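PDB 3W0K: bifunctional endomannanase/endoglucanase from Caldanaerobius polysaccharolyticus, which probably hydrolyses internal beta-linkages in mannans and cellulose-type glucans, as a bifunctional glycoside hydrolase of family 5. Local coordinates for residues A[2-8]-A[36-42]; A[81-87]-A[110-115]; A[237-241]-A[280-286]. Residue numbers count along the deposited sequence, not the author numbering.

How the contacts relate
From the N terminus, contact 1 brings strand 4-7 beside strand 38-44, closing the loop that carries helix 25-33. Contact 2 closes the 22-residue connection between its segments, setting strand 78-83 against helix 105-121. Contact 3 closes a 38-residue span containing strand 254-259 and joins helices 234-249 and 267-284 outside the barrel. The three follow in series; none nests within or crosses another. Contacts 1 and 2 meet in the sheet, where Ile41 O and Asn82 N lie 3.0 Å apart, probably hydrogen-bonded. Contact 1 also touches contact 3, Tyr4 CE1 lying 3.7 Å from Trp286 O, near the seam between first and last strands. Contacts 2 and 3 flank the chain's centre on opposite sides.

Contact 1 (A[2-8]-A[36-42]); sequences KKYGFNF and FNFVRIP
Build two parallel strands, 4-7 and 38-42, with axes 4.7 Å apart and crossing at -25°. Pair Gly5 with Phe38, Phe6 with Val39 and Asn7 with Arg40. The ladder runs Phe6 N to Phe38 O (3.2 Å), Arg40 N to Phe6 O (3.1 Å) and Phe8 N to Arg40 O (3.0 Å). Before it, Asn37 in the p rotamer inserts its amide beside the backbone: OD1 accepts from Tyr4 N (2.8 Å), ND2 donates to Lys2 O (3.1 Å), and Asn37 N reaches Tyr4 O (2.9 Å). Beyond it a water donates to Phe8 O (2.9 Å) and Pro42 O (2.8 Å).

Gly5 is the hollow: a CB here would collide with Phe38 O, so its CA closes to 3.0 Å from that oxygen in a CA-H...O contact. The t rotamer of Phe38 sets its ring alongside, CD1 3.7 Å from Lys3 CB. On the face carrying Phe6 and Val39, Phe6 (m) points its edge at the face of Phe36 (centroids 4.8 Å, planes 59°), while Phe8 brings CE2 to Val39 CG2 and CB to Ile41 CD1, 3.8 and 3.9 Å. Leu31 of helix 25-33 covers Phe6, Phe36 and Val39.

On the other face the extended Arg40 donates NH1 to Asn7 OD1 (2.9 Å) and salt-bridges Glu258 and Asp133; a bound Tris molecule, probably from the crystallisation liquor, lies about 5 Å from the Arg40 side chain. This is the first beta-alpha-beta unit of a TIM barrel, greasy toward its helix and charged toward the pocket where family 5 enzymes hold their substrates.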
loop_
_atom_site.group_PDB
_atom_site.type_symbol
_atom_site.label_atom_id
_atom_site.label_comp_id
_atom_site.label_asym_id
_atom_site.label_seq_id
_atom_site.Cartn_x
_atom_site.Cartn_y
_atom_site.Cartn_z
ATOM N N LYS A 2 15.988 5.795 1.397
ATOM C CA LYS A 2 14.843 4.896 1.464
ATOM C C LYS A 2 13.565 5.668 1.777
ATOM O O LYS A 2 13.603 6.727 2.410
ATOM C CB LYS A 2 15.072 3.803 2.510
ATOM C CG LYS A 2 16.335 2.986 2.293
ATOM C CD LYS A 2 16.353 2.322 0.932
ATOM C CE LYS A 2 17.682 1.630 0.687
ATOM N NZ LYS A 2 17.723 0.972 -0.648
ATOM N N LYS A 3 12.438 5.127 1.326
ATOM C CA LYS A 3 11.137 5.758 1.523
ATOM C C LYS A 3 10.418 5.287 2.780
ATOM O O LYS A 3 10.114 4.100 2.926
ATOM C CB LYS A 3 10.260 5.515 0.294
ATOM C CG LYS A 3 10.750 6.248 -0.941
ATOM C CD LYS A 3 10.075 5.740 -2.201
ATOM C CE LYS A 3 10.454 6.596 -3.402
ATOM N NZ LYS A 3 11.922 6.600 -3.658
ATOM N N TYR A 4 10.128 6.232 3.671
ATOM C CA TYR A 4 9.437 5.935 4.923
ATOM C C TYR A 4 8.251 6.865 5.087
ATOM O O TYR A 4 8.393 8.087 5.023
ATOM C CB TYR A 4 10.376 6.120 6.115
ATOM C CG TYR A 4 11.603 5.256 6.052
ATOM C CD1 TYR A 4 11.540 3.903 6.372
ATOM C CD2 TYR A 4 12.828 5.788 5.657
ATOM C CE1 TYR A 4 12.672 3.096 6.300
ATOM C CE2 TYR A 4 13.963 4.994 5.581
ATOM C CZ TYR A 4 13.878 3.653 5.902
ATOM O OH TYR A 4 15.004 2.874 5.829
ATOM N N GLY A 5 7.079 6.294 5.325
ATOM C CA GLY A 5 5.920 7.141 5.480
ATOM C C GLY A 5 4.633 6.463 5.872
ATOM O O GLY A 5 4.618 5.480 6.620
ATOM N N PHE A 6 3.543 7.005 5.338
ATOM C CA PHE A 6 2.206 6.527 5.645
ATOM C C PHE A 6 1.286 6.557 4.439
ATOM O O PHE A 6 1.519 7.290 3.472
ATOM C CB PHE A 6 1.561 7.443 6.699
ATOM C CG PHE A 6 2.309 7.515 7.998
ATOM C CD1 PHE A 6 1.928 6.720 9.074
ATOM C CD2 PHE A 6 3.399 8.366 8.144
ATOM C CE1 PHE A 6 2.626 6.771 10.277
ATOM C CE2 PHE A 6 4.107 8.427 9.343
ATOM C CZ PHE A 6 3.718 7.625 10.414
ATOM N N ASN A 7 0.241 5.739 4.502
ATOM C CA ASN A 7 -0.788 5.739 3.473
ATOM C C ASN A 7 -1.848 6.711 3.999
ATOM O O ASN A 7 -2.055 6.813 5.214
ATOM C CB ASN A 7 -1.454 4.367 3.344
ATOM C CG ASN A 7 -0.620 3.364 2.585
ATOM O OD1 ASN A 7 -0.920 3.045 1.435
ATOM N ND2 ASN A 7 0.388 2.800 3.246
ATOM N N PHE A 8 -2.487 7.443 3.093
ATOM C CA PHE A 8 -3.557 8.362 3.456
ATOM C C PHE A 8 -4.766 7.994 2.615
ATOM O O PHE A 8 -4.644 7.722 1.421
ATOM C CB PHE A 8 -3.144 9.820 3.257
ATOM C CG PHE A 8 -2.290 10.357 4.374
ATOM C CD1 PHE A 8 -2.868 10.746 5.579
ATOM C CD2 PHE A 8 -0.909 10.452 4.228
ATOM C CE1 PHE A 8 -2.084 11.222 6.625
ATOM C CE2 PHE A 8 -0.113 10.926 5.266
ATOM C CZ PHE A 8 -0.705 11.314 6.470
ATOM N N PHE A 36 9.835 11.717 7.968
ATOM C CA PHE A 36 9.204 10.837 6.983
ATOM C C PHE A 36 9.242 11.551 5.636
ATOM O O PHE A 36 9.172 12.780 5.579
ATOM C CB PHE A 36 7.775 10.487 7.398
ATOM C CG PHE A 36 7.700 9.662 8.653
ATOM C CD1 PHE A 36 7.821 8.277 8.598
ATOM C CD2 PHE A 36 7.523 10.271 9.891
ATOM C CE1 PHE A 36 7.763 7.507 9.758
ATOM C CE2 PHE A 36 7.466 9.511 11.058
ATOM C CZ PHE A 36 7.586 8.127 10.993
ATOM N N ASN A 37 9.347 10.782 4.556
ATOM C CA ASN A 37 9.460 11.358 3.218
ATOM C C ASN A 37 8.626 10.633 2.169
ATOM O O ASN A 37 8.886 10.761 0.968
ATOM C CB ASN A 37 10.926 11.284 2.790
ATOM C CG ASN A 37 11.458 9.852 2.773
ATOM O OD1 ASN A 37 10.691 8.889 2.870
ATOM N ND2 ASN A 37 12.772 9.710 2.661
ATOM N N PHE A 38 7.613 9.902 2.612
ATOM C CA PHE A 38 6.805 9.120 1.687
ATOM C C PHE A 38 5.335 9.067 2.063
ATOM O O PHE A 38 4.979 8.912 3.229
ATOM C CB PHE A 38 7.384 7.697 1.625
ATOM C CG PHE A 38 6.608 6.741 0.756
ATOM C CD1 PHE A 38 6.898 6.626 -0.598
ATOM C CD2 PHE A 38 5.623 5.919 1.303
ATOM C CE1 PHE A 38 6.222 5.698 -1.398
ATOM C CE2 PHE A 38 4.945 4.992 0.513
ATOM C CZ PHE A 38 5.248 4.883 -0.842
ATOM N N VAL A 39 4.487 9.204 1.048
ATOM C CA VAL A 39 3.045 9.136 1.215
ATOM C C VAL A 39 2.473 8.306 0.073
ATOM O O VAL A 39 2.832 8.510 -1.086
ATOM C CB VAL A 39 2.407 10.553 1.207
ATOM C CG1 VAL A 39 0.933 10.491 0.862
ATOM C CG2 VAL A 39 2.568 11.195 2.572
ATOM N N ARG A 40 1.670 7.302 0.417
ATOM C CA ARG A 40 1.021 6.477 -0.592
ATOM C C ARG A 40 -0.446 6.878 -0.575
ATOM O O ARG A 40 -1.052 7.004 0.492
ATOM C CB ARG A 40 1.176 4.984 -0.294
ATOM C CG ARG A 40 0.477 4.076 -1.314
ATOM C CD ARG A 40 0.908 2.638 -1.124
ATOM N NE ARG A 40 0.280 1.699 -2.060
ATOM C CZ ARG A 40 -0.770 0.935 -1.773
ATOM N NH1 ARG A 40 -1.348 1.012 -0.586
ATOM N NH2 ARG A 40 -1.154 -0.013 -2.626
ATOM N N ILE A 41 -1.000 7.117 -1.760
ATOM C CA ILE A 41 -2.387 7.533 -1.890
ATOM C C ILE A 41 -3.204 6.516 -2.689
ATOM O O ILE A 41 -3.228 6.562 -3.920
ATOM C CB ILE A 41 -2.484 8.918 -2.589
ATOM C CG1 ILE A 41 -1.614 9.952 -1.862
ATOM C CG2 ILE A 41 -3.933 9.400 -2.615
ATOM C CD1 ILE A 41 -2.107 10.312 -0.480
ATOM N N PRO A 42 -3.839 5.552 -2.001
ATOM C CA PRO A 42 -4.657 4.529 -2.669
ATOM C C PRO A 42 -6.016 5.142 -3.011
ATOM O O PRO A 42 -6.734 5.592 -2.120
ATOM C CB PRO A 42 -4.770 3.438 -1.603
ATOM C CG PRO A 42 -4.754 4.223 -0.317
ATOM C CD PRO A 42 -3.669 5.245 -0.568
HETATM O O HOH W 1 -6.569 7.980 -0.679
#

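Contact 2 (A[81-87]-A[110-115]); sequences LNLHRAP and GFVYQW
This buried, mainly apolar contact sets barrel strand 81-83 and the loop after it against outer helix 110-115, with no hydrogen bond between them. The N-to-C directions of this strand and helix differ by 165°, their axes 11.1 Å apart at closest approach; the chain turns a corner at His84. Leu83 (m, t) is the central bump: its CD1 lies 4.0 Å from Phe111 CE1, 4.2 Å from Gln114 CB and 3.6 Å from Trp115 NE1. Trp115 (m) brings its indole up to the strand, CH2 reaching 3.5 Å from Leu81 O, while its NE1 donates to Leu134 O. This is the third beta/alpha repeat of the TIM barrel, the helix covering the outward side of its strand. Beyond the corner, Ala86 CB meets the edge of the Phe111 ring (t) at CD1, 3.8 Å. Pro87 sets CG 4.0 Å from Phe111 N and 4.1 Å from Gly110 C. His84, out of reach of the helix segment, hydrogen-bonds through NE2 to a bound Tris molecule, probably from the crystallisation liquor.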
loop_
_atom_site.group_PDB
_atom_site.type_symbol
_atom_site.label_atom_id
_atom_site.label_comp_id
_atom_site.label_asym_id
_atom_site.label_seq_id
_atom_site.Cartn_x
_atom_site.Cartn_y
_atom_site.Cartn_z
ATOM N N LEU A 81 1.103 7.368 -6.105
ATOM C CA LEU A 81 -0.305 7.272 -6.490
ATOM C C LEU A 81 -0.648 5.827 -6.824
ATOM O O LEU A 81 -0.000 5.209 -7.667
ATOM C CB LEU A 81 -0.582 8.168 -7.704
ATOM C CG LEU A 81 -2.002 8.144 -8.275
ATOM C CD1 LEU A 81 -3.000 8.678 -7.261
ATOM C CD2 LEU A 81 -2.044 8.973 -9.558
ATOM N N ASN A 82 -1.689 5.306 -6.181
ATOM C CA ASN A 82 -2.110 3.925 -6.389
ATOM C C ASN A 82 -3.584 3.783 -6.745
ATOM O O ASN A 82 -4.428 4.484 -6.191
ATOM C CB ASN A 82 -1.838 3.114 -5.107
ATOM C CG ASN A 82 -2.553 1.765 -5.095
ATOM O OD1 ASN A 82 -3.503 1.557 -4.338
ATOM N ND2 ASN A 82 -2.107 0.851 -5.949
ATOM N N LEU A 83 -3.892 2.899 -7.692
ATOM C CA LEU A 83 -5.291 2.632 -8.005
ATOM C C LEU A 83 -5.653 1.477 -7.071
ATOM O O LEU A 83 -5.166 0.355 -7.243
ATOM C CB LEU A 83 -5.498 2.215 -9.467
ATOM C CG LEU A 83 -5.448 3.306 -10.538
ATOM C CD1 LEU A 83 -5.894 2.717 -11.874
ATOM C CD2 LEU A 83 -6.358 4.464 -10.157
ATOM N N HIS A 84 -6.409 1.784 -6.019
ATOM C CA HIS A 84 -6.820 0.773 -5.048
ATOM C C HIS A 84 -7.986 -0.015 -5.623
ATOM O O HIS A 84 -8.034 -1.247 -5.519
ATOM C CB HIS A 84 -7.202 1.417 -3.722
ATOM C CG HIS A 84 -7.351 0.428 -2.613
ATOM N ND1 HIS A 84 -8.560 -0.145 -2.290
ATOM C CD2 HIS A 84 -6.434 -0.136 -1.793
ATOM C CE1 HIS A 84 -8.381 -1.026 -1.321
ATOM N NE2 HIS A 84 -7.100 -1.038 -1.002
ATOM N N ARG A 85 -8.978 0.718 -6.116
ATOM C CA ARG A 85 -10.100 0.112 -6.815
ATOM C C ARG A 85 -9.818 0.618 -8.222
ATOM O O ARG A 85 -9.770 1.831 -8.463
ATOM C CB ARG A 85 -11.471 0.600 -6.334
ATOM C CG ARG A 85 -12.613 0.013 -7.187
ATOM C CD ARG A 85 -13.999 0.296 -6.625
ATOM N NE ARG A 85 -14.245 -0.426 -5.379
ATOM C CZ ARG A 85 -14.674 -1.682 -5.294
ATOM N NH1 ARG A 85 -14.918 -2.395 -6.390
ATOM N NH2 ARG A 85 -14.851 -2.233 -4.098
ATOM N N ALA A 86 -9.484 -0.318 -9.099
ATOM C CA ALA A 86 -9.167 -0.028 -10.490
ATOM C C ALA A 86 -10.258 -0.620 -11.366
ATOM O O ALA A 86 -11.078 -1.402 -10.889
ATOM C CB ALA A 86 -7.819 -0.664 -10.845
ATOM N N PRO A 87 -10.325 -0.210 -12.644
ATOM C CA PRO A 87 -11.355 -0.769 -13.525
ATOM C C PRO A 87 -11.289 -2.295 -13.508
ATOM O O PRO A 87 -10.279 -2.892 -13.899
ATOM C CB PRO A 87 -10.957 -0.218 -14.890
ATOM C CG PRO A 87 -10.456 1.144 -14.546
ATOM C CD PRO A 87 -9.607 0.895 -13.311
ATOM N N GLY A 110 -9.497 0.033 -20.158
ATOM C CA GLY A 110 -9.847 1.138 -19.279
ATOM C C GLY A 110 -8.743 1.416 -18.274
ATOM O O GLY A 110 -8.430 2.568 -17.986
ATOM N N PHE A 111 -8.151 0.341 -17.759
ATOM C CA PHE A 111 -7.064 0.401 -16.783
ATOM C C PHE A 111 -5.840 1.081 -17.392
ATOM O O PHE A 111 -5.272 2.000 -16.800
ATOM C CB PHE A 111 -6.714 -1.027 -16.347
ATOM C CG PHE A 111 -5.569 -1.122 -15.376
ATOM C CD1 PHE A 111 -5.727 -0.723 -14.054
ATOM C CD2 PHE A 111 -4.351 -1.672 -15.769
ATOM C CE1 PHE A 111 -4.691 -0.877 -13.137
ATOM C CE2 PHE A 111 -3.306 -1.829 -14.855
ATOM C CZ PHE A 111 -3.477 -1.432 -13.537
ATOM N N VAL A 112 -5.431 0.614 -18.570
ATOM C CA VAL A 112 -4.282 1.185 -19.263
ATOM C C VAL A 112 -4.539 2.660 -19.586
ATOM O O VAL A 112 -3.653 3.500 -19.413
ATOM C CB VAL A 112 -3.950 0.380 -20.549
ATOM C CG1 VAL A 112 -2.863 1.085 -21.368
ATOM C CG2 VAL A 112 -3.489 -1.019 -20.170
ATOM N N TYR A 113 -5.762 2.975 -20.006
ATOM C CA TYR A 113 -6.138 4.349 -20.334
ATOM C C TYR A 113 -6.006 5.265 -19.116
ATOM O O TYR A 113 -5.516 6.389 -19.240
ATOM C CB TYR A 113 -7.566 4.391 -20.889
ATOM C CG TYR A 113 -8.146 5.781 -21.039
ATOM C CD1 TYR A 113 -7.695 6.646 -22.035
ATOM C CD2 TYR A 113 -9.149 6.230 -20.180
ATOM C CE1 TYR A 113 -8.230 7.926 -22.170
ATOM C CE2 TYR A 113 -9.689 7.503 -20.308
ATOM C CZ TYR A 113 -9.226 8.346 -21.301
ATOM O OH TYR A 113 -9.754 9.612 -21.411
ATOM N N GLN A 114 -6.424 4.777 -17.946
ATOM C CA GLN A 114 -6.337 5.547 -16.700
ATOM C C GLN A 114 -4.886 5.921 -16.441
ATOM O O GLN A 114 -4.572 7.076 -16.144
ATOM C CB GLN A 114 -6.809 4.718 -15.500
ATOM C CG GLN A 114 -8.181 4.098 -15.614
ATOM C CD GLN A 114 -9.294 5.104 -15.504
ATOM O OE1 GLN A 114 -9.976 5.400 -16.482
ATOM N NE2 GLN A 114 -9.502 5.622 -14.302
ATOM N N TRP A 115 -4.008 4.926 -16.527
ATOM C CA TRP A 115 -2.592 5.146 -16.290
ATOM C C TRP A 115 -1.941 6.043 -17.329
ATOM O O TRP A 115 -1.035 6.806 -17.004
ATOM C CB TRP A 115 -1.856 3.815 -16.121
ATOM C CG TRP A 115 -2.013 3.288 -14.725
ATOM C CD1 TRP A 115 -2.540 2.084 -14.348
ATOM C CD2 TRP A 115 -1.680 3.978 -13.510
ATOM N NE1 TRP A 115 -2.559 1.984 -12.974
ATOM C CE2 TRP A 115 -2.038 3.133 -12.436
ATOM C CE3 TRP A 115 -1.120 5.233 -13.226
ATOM C CZ2 TRP A 115 -1.851 3.500 -11.096
ATOM C CZ3 TRP A 115 -0.937 5.600 -11.895
ATOM C CH2 TRP A 115 -1.302 4.733 -10.846
#

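Contact 3 (A[237-241]-A[280-286])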
loop_
_atom_site.group_PDB
_atom_site.type_symbol
_atom_site.label_atom_id
_atom_site.label_comp_id
_atom_site.label_asym_id
_atom_site.label_seq_id
_atom_site.Cartn_x
_atom_site.Cartn_y
_atom_site.Cartn_z
ATOM N N LEU A 237 8.989 -15.093 9.895
ATOM C CA LEU A 237 8.890 -13.887 9.079
ATOM C C LEU A 237 10.009 -13.870 8.040
ATOM O O LEU A 237 9.808 -13.421 6.911
ATOM C CB LEU A 237 8.938 -12.630 9.951
ATOM C CG LEU A 237 7.645 -12.305 10.702
ATOM C CD1 LEU A 237 7.907 -11.272 11.787
ATOM C CD2 LEU A 237 6.594 -11.798 9.715
ATOM N N ARG A 238 11.184 -14.376 8.415
ATOM C CA ARG A 238 12.307 -14.437 7.484
ATOM C C ARG A 238 11.964 -15.400 6.348
ATOM O O ARG A 238 12.280 -15.139 5.189
ATOM C CB ARG A 238 13.585 -14.901 8.192
ATOM C CG ARG A 238 14.161 -13.893 9.174
ATOM C CD ARG A 238 15.458 -14.417 9.785
ATOM N NE ARG A 238 16.047 -13.474 10.732
ATOM C CZ ARG A 238 16.825 -12.450 10.395
ATOM N NH1 ARG A 238 17.118 -12.215 9.123
ATOM N NH2 ARG A 238 17.319 -11.660 11.337
ATOM N N GLU A 239 11.322 -16.517 6.693
ATOM C CA GLU A 239 10.915 -17.504 5.695
ATOM C C GLU A 239 9.909 -16.865 4.741
ATOM O O GLU A 239 10.000 -17.030 3.525
ATOM C CB GLU A 239 10.281 -18.724 6.362
ATOM C CG GLU A 239 11.254 -19.588 7.150
ATOM C CD GLU A 239 10.589 -20.812 7.753
ATOM O OE1 GLU A 239 9.815 -21.487 7.036
ATOM O OE2 GLU A 239 10.843 -21.102 8.944
ATOM N N TYR A 240 8.981 -16.107 5.314
ATOM C CA TYR A 240 7.942 -15.415 4.556
ATOM C C TYR A 240 8.535 -14.389 3.590
ATOM O O TYR A 240 8.049 -14.226 2.469
ATOM C CB TYR A 240 6.972 -14.735 5.530
ATOM C CG TYR A 240 6.021 -13.751 4.893
ATOM C CD1 TYR A 240 4.975 -14.183 4.078
ATOM C CD2 TYR A 240 6.174 -12.384 5.099
ATOM C CE1 TYR A 240 4.106 -13.272 3.482
ATOM C CE2 TYR A 240 5.313 -11.467 4.509
ATOM C CZ TYR A 240 4.285 -11.914 3.705
ATOM O OH TYR A 240 3.446 -10.992 3.126
ATOM N N TYR A 241 9.591 -13.708 4.022
ATOM C CA TYR A 241 10.234 -12.697 3.192
ATOM C C TYR A 241 11.359 -13.207 2.297
ATOM O O TYR A 241 11.838 -12.471 1.436
ATOM C CB TYR A 241 10.742 -11.540 4.059
ATOM C CG TYR A 241 9.647 -10.627 4.566
ATOM C CD1 TYR A 241 8.760 -10.015 3.679
ATOM C CD2 TYR A 241 9.494 -10.376 5.927
ATOM C CE1 TYR A 241 7.746 -9.176 4.141
ATOM C CE2 TYR A 241 8.485 -9.542 6.398
ATOM C CZ TYR A 241 7.612 -8.947 5.498
ATOM O OH TYR A 241 6.591 -8.152 5.965
ATOM N N LEU A 280 13.567 -6.380 10.982
ATOM C CA LEU A 280 13.854 -7.084 9.738
ATOM C C LEU A 280 13.981 -6.076 8.600
ATOM O O LEU A 280 14.872 -6.190 7.764
ATOM C CB LEU A 280 12.756 -8.096 9.410
ATOM C CG LEU A 280 12.831 -9.432 10.147
ATOM C CD1 LEU A 280 11.660 -10.304 9.751
ATOM C CD2 LEU A 280 14.149 -10.125 9.810
ATOM N N TYR A 281 13.091 -5.085 8.571
ATOM C CA TYR A 281 13.140 -4.070 7.521
ATOM C C TYR A 281 14.448 -3.282 7.590
ATOM O O TYR A 281 15.031 -2.953 6.560
ATOM C CB TYR A 281 11.943 -3.116 7.618
ATOM C CG TYR A 281 10.594 -3.775 7.422
ATOM C CD1 TYR A 281 10.478 -5.034 6.823
ATOM C CD2 TYR A 281 9.431 -3.147 7.858
ATOM C CE1 TYR A 281 9.232 -5.648 6.670
ATOM C CE2 TYR A 281 8.185 -3.747 7.710
ATOM C CZ TYR A 281 8.093 -4.996 7.119
ATOM O OH TYR A 281 6.857 -5.586 6.997
ATOM N N LYS A 282 14.922 -3.017 8.806
ATOM C CA LYS A 282 16.174 -2.290 8.996
ATOM C C LYS A 282 17.342 -3.132 8.487
ATOM O O LYS A 282 18.216 -2.633 7.774
ATOM C CB LYS A 282 16.387 -1.952 10.473
ATOM C CG LYS A 282 17.592 -1.053 10.714
ATOM C CD LYS A 282 17.755 -0.712 12.179
ATOM C CE LYS A 282 18.879 0.291 12.379
ATOM N NZ LYS A 282 19.050 0.649 13.813
ATOM N N GLU A 283 17.330 -4.417 8.832
ATOM C CA GLU A 283 18.377 -5.345 8.407
ATOM C C GLU A 283 18.407 -5.486 6.886
ATOM O O GLU A 283 19.478 -5.500 6.273
ATOM C CB GLU A 283 18.152 -6.719 9.045
ATOM C CG GLU A 283 19.185 -7.766 8.646
ATOM C CD GLU A 283 18.891 -9.138 9.218
ATOM O OE1 GLU A 283 18.385 -9.220 10.355
ATOM O OE2 GLU A 283 19.173 -10.138 8.527
ATOM N N PHE A 284 17.221 -5.574 6.287
ATOM C CA PHE A 284 17.077 -5.721 4.839
ATOM C C PHE A 284 17.274 -4.395 4.112
ATOM O O PHE A 284 17.445 -4.372 2.890
ATOM C CB PHE A 284 15.677 -6.245 4.488
ATOM C CG PHE A 284 15.355 -7.609 5.045
ATOM C CD1 PHE A 284 16.352 -8.448 5.539
ATOM C CD2 PHE A 284 14.039 -8.058 5.057
ATOM C CE1 PHE A 284 16.039 -9.713 6.032
ATOM C CE2 PHE A 284 13.716 -9.319 5.547
ATOM C CZ PHE A 284 14.719 -10.149 6.036
ATOM N N GLU A 285 17.239 -3.300 4.871
ATOM C CA GLU A 285 17.369 -1.945 4.340
ATOM C C GLU A 285 16.169 -1.623 3.446
ATOM O O GLU A 285 16.310 -1.086 2.346
ATOM C CB GLU A 285 18.693 -1.756 3.591
ATOM C CG GLU A 285 19.916 -1.822 4.499
ATOM C CD GLU A 285 21.212 -1.452 3.795
ATOM O OE1 GLU A 285 21.163 -0.892 2.678
ATOM O OE2 GLU A 285 22.291 -1.716 4.370
ATOM N N TRP A 286 14.988 -1.982 3.938
ATOM C CA TRP A 286 13.740 -1.745 3.225
ATOM C C TRP A 286 12.986 -0.556 3.790
ATOM O O TRP A 286 12.919 -0.367 5.009
ATOM C CB TRP A 286 12.803 -2.944 3.354
ATOM C CG TRP A 286 13.188 -4.177 2.607
ATOM C CD1 TRP A 286 14.244 -4.343 1.760
ATOM C CD2 TRP A 286 12.491 -5.426 2.635
ATOM N NE1 TRP A 286 14.247 -5.624 1.256
ATOM C CE2 TRP A 286 13.181 -6.309 1.779
ATOM C CE3 TRP A 286 11.346 -5.885 3.304
ATOM C CZ2 TRP A 286 12.764 -7.629 1.571
ATOM C CZ3 TRP A 286 10.931 -7.198 3.099
ATOM C CH2 TRP A 286 11.642 -8.053 2.237
#
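A two-pronged salt bridge joins the helices: Arg238 NH2 donates to Glu283 OE1 (2.8 Å) and Arg238 NH1 to Glu283 OE2 (3.0 Å). These are successive outer helices of the TIM barrel, 234-249 and 267-284, their short segments crossing at -49°, axes 12.2 Å apart. Deeper, Tyr281 OH donates to Tyr241 OH (2.8 Å), which also bonds to Arg196 O. Tyr241 is the hub of an aromatic cluster: Trp286 points its edge at the Tyr241 face (planes 87°, six-membered-ring centroid 5.3 Å from the Tyr241 centroid), and Tyr281 makes an offset edge-to-face pair with it (5.9 Å, 70°). A Schellman motif (Trp286 N to Tyr281 O 2.8 Å; Glu285 N to Lys282 O 3.1 Å, weak), with Glu285 at positive phi, ends helix 267-284 and leads to Trp286, whose NE1 bonds to Gln248 OE1. Phe284 CE2 packs 4.0 Å from Tyr241 CB. Between the helices Leu280 puts CD1 3.6 Å from Leu237 CB and CD2 over one guanidinium face, 3.6 Å from Arg238 CZ.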